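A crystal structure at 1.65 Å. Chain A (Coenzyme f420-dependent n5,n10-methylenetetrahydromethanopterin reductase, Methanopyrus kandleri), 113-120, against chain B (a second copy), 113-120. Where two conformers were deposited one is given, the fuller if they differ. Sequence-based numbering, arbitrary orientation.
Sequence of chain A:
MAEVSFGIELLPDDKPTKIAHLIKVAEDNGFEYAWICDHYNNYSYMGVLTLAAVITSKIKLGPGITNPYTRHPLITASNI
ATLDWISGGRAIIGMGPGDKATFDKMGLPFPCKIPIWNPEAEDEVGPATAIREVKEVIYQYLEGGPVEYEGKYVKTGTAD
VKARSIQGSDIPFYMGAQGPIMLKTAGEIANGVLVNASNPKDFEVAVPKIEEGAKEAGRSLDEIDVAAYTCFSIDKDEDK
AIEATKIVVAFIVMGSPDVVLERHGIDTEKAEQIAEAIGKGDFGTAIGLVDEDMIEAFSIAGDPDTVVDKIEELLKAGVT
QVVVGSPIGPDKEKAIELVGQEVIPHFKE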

# COMPACT_ATOMS: atom_id res chain seq x y z
N LYS A 113 27.43 -1.77 27.73
CA LYS A 113 28.34 -2.90 27.68
C LYS A 113 27.76 -4.17 28.26
O LYS A 113 28.47 -5.15 28.46
CB LYS A 113 29.66 -2.53 28.40
CG LYS A 113 30.29 -1.25 27.81
CD LYS A 113 31.72 -0.94 28.33
CE LYS A 113 32.72 -1.89 27.73
NZ LYS A 113 34.11 -1.66 28.24
N ILE A 114 26.45 -4.16 28.50
CA ILE A 114 25.75 -5.32 29.05
C ILE A 114 25.70 -6.47 28.03
O ILE A 114 25.39 -6.25 26.85
CB ILE A 114 24.28 -4.97 29.40
CG1 ILE A 114 24.22 -3.77 30.34
CG2 ILE A 114 23.59 -6.21 30.00
CD1 ILE A 114 22.84 -3.16 30.50
N PRO A 115 26.09 -7.70 28.43
CA PRO A 115 26.03 -8.85 27.51
C PRO A 115 24.55 -9.27 27.59
O PRO A 115 24.20 -10.39 28.00
CB PRO A 115 26.98 -9.85 28.18
CG PRO A 115 26.71 -9.61 29.65
CD PRO A 115 26.76 -8.08 29.70
N ILE A 116 23.67 -8.34 27.17
CA ILE A 116 22.23 -8.52 27.26
C ILE A 116 21.66 -9.84 26.76
O ILE A 116 20.80 -10.44 27.41
CB ILE A 116 21.45 -7.38 26.53
CG1 ILE A 116 21.77 -6.03 27.17
CG2 ILE A 116 19.92 -7.64 26.60
CD1 ILE A 116 21.02 -4.82 26.56
N TRP A 117 22.16 -10.31 25.63
CA TRP A 117 21.62 -11.52 25.03
C TRP A 117 22.39 -12.82 25.24
O TRP A 117 22.20 -13.80 24.52
CB TRP A 117 21.35 -11.29 23.53
CG TRP A 117 20.55 -10.02 23.24
CD1 TRP A 117 20.98 -8.92 22.54
CD2 TRP A 117 19.21 -9.71 23.69
NE1 TRP A 117 20.00 -7.96 22.53
CE2 TRP A 117 18.91 -8.41 23.22
CE3 TRP A 117 18.25 -10.40 24.45
CZ2 TRP A 117 17.68 -7.77 23.48
CZ3 TRP A 117 17.02 -9.77 24.71
CH2 TRP A 117 16.75 -8.46 24.21
N ASN A 118 23.25 -12.82 26.27
CA ASN A 118 23.95 -14.04 26.65
C ASN A 118 23.68 -14.10 28.17
O ASN A 118 24.47 -13.63 28.98
CB ASN A 118 25.45 -13.95 26.37
CG ASN A 118 26.16 -15.28 26.65
OD1 ASN A 118 25.59 -16.13 27.30
ND2 ASN A 118 27.38 -15.44 26.18
N PRO A 119 22.53 -14.68 28.56
CA PRO A 119 22.06 -14.82 29.94
C PRO A 119 23.05 -15.42 30.92
O PRO A 119 23.02 -15.08 32.10
CB PRO A 119 20.79 -15.66 29.78
CG PRO A 119 20.28 -15.15 28.44
CD PRO A 119 21.55 -15.30 27.65
N GLU A 120 23.92 -16.30 30.46
CA GLU A 120 24.86 -16.88 31.42
C GLU A 120 26.13 -16.06 31.59
O GLU A 120 26.93 -16.33 32.49
CB GLU A 120 25.20 -18.32 31.05
CG GLU A 120 25.50 -18.57 29.60
CD GLU A 120 25.50 -20.07 29.27
OE1 GLU A 120 26.48 -20.77 29.63
OE2 GLU A 120 24.52 -20.56 28.67
N LYS B 113 12.99 -14.95 33.64
CA LYS B 113 12.83 -14.13 34.84
C LYS B 113 13.89 -13.05 34.97
O LYS B 113 13.99 -12.42 36.02
CB LYS B 113 12.81 -15.03 36.10
CG LYS B 113 11.72 -16.12 35.98
CD LYS B 113 11.50 -16.93 37.29
CE LYS B 113 10.78 -16.10 38.31
NZ LYS B 113 10.58 -16.82 39.61
N ILE B 114 14.65 -12.83 33.90
CA ILE B 114 15.71 -11.82 33.90
C ILE B 114 15.11 -10.41 33.93
O ILE B 114 14.16 -10.11 33.19
CB ILE B 114 16.55 -11.91 32.60
CG1 ILE B 114 17.12 -13.33 32.42
CG2 ILE B 114 17.67 -10.85 32.64
CD1 ILE B 114 17.70 -13.60 31.05
N PRO B 115 15.59 -9.54 34.84
CA PRO B 115 15.08 -8.15 34.91
C PRO B 115 15.88 -7.45 33.79
O PRO B 115 16.65 -6.51 34.02
CB PRO B 115 15.50 -7.72 36.32
CG PRO B 115 16.84 -8.40 36.48
CD PRO B 115 16.50 -9.81 35.99
N ILE B 116 15.67 -7.93 32.56
CA ILE B 116 16.40 -7.45 31.39
C ILE B 116 16.52 -5.95 31.21
O ILE B 116 17.59 -5.44 30.88
CB ILE B 116 15.82 -8.04 30.06
CG1 ILE B 116 15.92 -9.56 30.06
CG2 ILE B 116 16.59 -7.46 28.84
CD1 ILE B 116 15.42 -10.25 28.77
N TRP B 117 15.43 -5.24 31.45
CA TRP B 117 15.42 -3.80 31.22
C TRP B 117 15.59 -2.89 32.42
O TRP B 117 15.28 -1.70 32.38
CB TRP B 117 14.17 -3.40 30.41
CG TRP B 117 13.96 -4.25 29.15
CD1 TRP B 117 12.90 -5.09 28.90
CD2 TRP B 117 14.85 -4.38 28.02
NE1 TRP B 117 13.08 -5.72 27.70
CE2 TRP B 117 14.25 -5.31 27.14
CE3 TRP B 117 16.08 -3.80 27.67
CZ2 TRP B 117 14.85 -5.68 25.91
CZ3 TRP B 117 16.68 -4.17 26.46
CH2 TRP B 117 16.05 -5.10 25.59
N ASN B 118 16.12 -3.46 33.51
CA ASN B 118 16.45 -2.66 34.69
C ASN B 118 17.91 -3.09 34.97
O ASN B 118 18.16 -4.00 35.76
CB ASN B 118 15.55 -3.00 35.87
CG ASN B 118 15.81 -2.08 37.06
OD1 ASN B 118 16.82 -1.41 37.09
ND2 ASN B 118 14.91 -2.05 38.04
N PRO B 119 18.87 -2.44 34.30
CA PRO B 119 20.31 -2.70 34.40
C PRO B 119 20.89 -2.75 35.79
O PRO B 119 21.85 -3.48 36.03
CB PRO B 119 20.91 -1.59 33.53
CG PRO B 119 19.84 -1.43 32.47
CD PRO B 119 18.64 -1.32 33.37
N GLU B 120 20.33 -1.99 36.72
CA GLU B 120 20.90 -2.05 38.06
C GLU B 120 20.32 -3.15 38.93
O GLU B 120 20.83 -3.42 40.02
CB GLU B 120 20.78 -0.69 38.76
CG GLU B 120 19.45 -0.01 38.64
CD GLU B 120 19.51 1.46 39.08
OE1 GLU B 120 19.58 1.73 40.30
OE2 GLU B 120 19.52 2.35 38.20

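Two residues in this contact meet their own copies: I116(A) packs on I116(B) and W117(A) on W117(B), because an exact two-fold axis passes between the two stretches. A residue whose side chain reaches such an axis meets its own symmetry mate, so that side chain has to be compatible with itself. Isoleucine and tryptophan satisfy that demand easily, since apolar groups can touch identical groups without charge repulsion or a donor left facing a donor.

The backbones run past each other in opposite order, I114(A) lying nearest P119(B) and P119(A) nearest I114(B), with I116(A) and I116(B) at the center of the register. The CA atoms of I116(A) and I116(B) are 7.2 Å apart, and no hydrogen bond crosses between the stretches. Each chain instead bonds to itself. A type I turn runs from P115(A) to N118(A), and likewise in chain B, closed by a hydrogen bond of 3.1 Å from N118(A) N to P115(A) O and its equivalent in chain B. Proline suits the first position of the turn, where its carbonyl is needed as acceptor and its missing amide hydrogen costs nothing. I116(A) and W117(A), with their mates in chain B, occupy the two middle positions, so the turn carries both self-pairing side chains.

Neither of these residues aims its CA-to-CB bond at the partner; both leave sideways, and the ends of their side chains come nearer. I116(A) CG2 approaches I116(B) CG2 to 4.0 Å, an ordinary van der Waals contact between methyl groups. The indoles come closer still, with W117(A) CH2 3.7 Å from W117(B) CH2. Their six-membered rings have centroids 5.8 Å apart and planes inclined at 74°, an oblique pairing in which the benzo ends meet. NE1 of each tryptophan is hydrogen-bonded elsewhere in the structure, so its polar atom is satisfied while its hydrocarbon end serves this contact. The two pairs are also linked: I116(A) CD1 lies 4.4 Å from W117(B) CZ3, and symmetry repeats the contact.

Farther from the axis, I114(A) points toward the other stretch and extends its m,t side chain to proline, placing I114(A) CD1 3.9 Å from P119(B) CB. The reciprocal pair matches it. A branched aliphatic side chain against a compact ring buries carbon on both sides without requiring a polar partner. K113(A), N118(A), E120(A) and their copies in chain B make no contact across the stretches, leaving a wholly apolar meeting that buries 297 Å² in total.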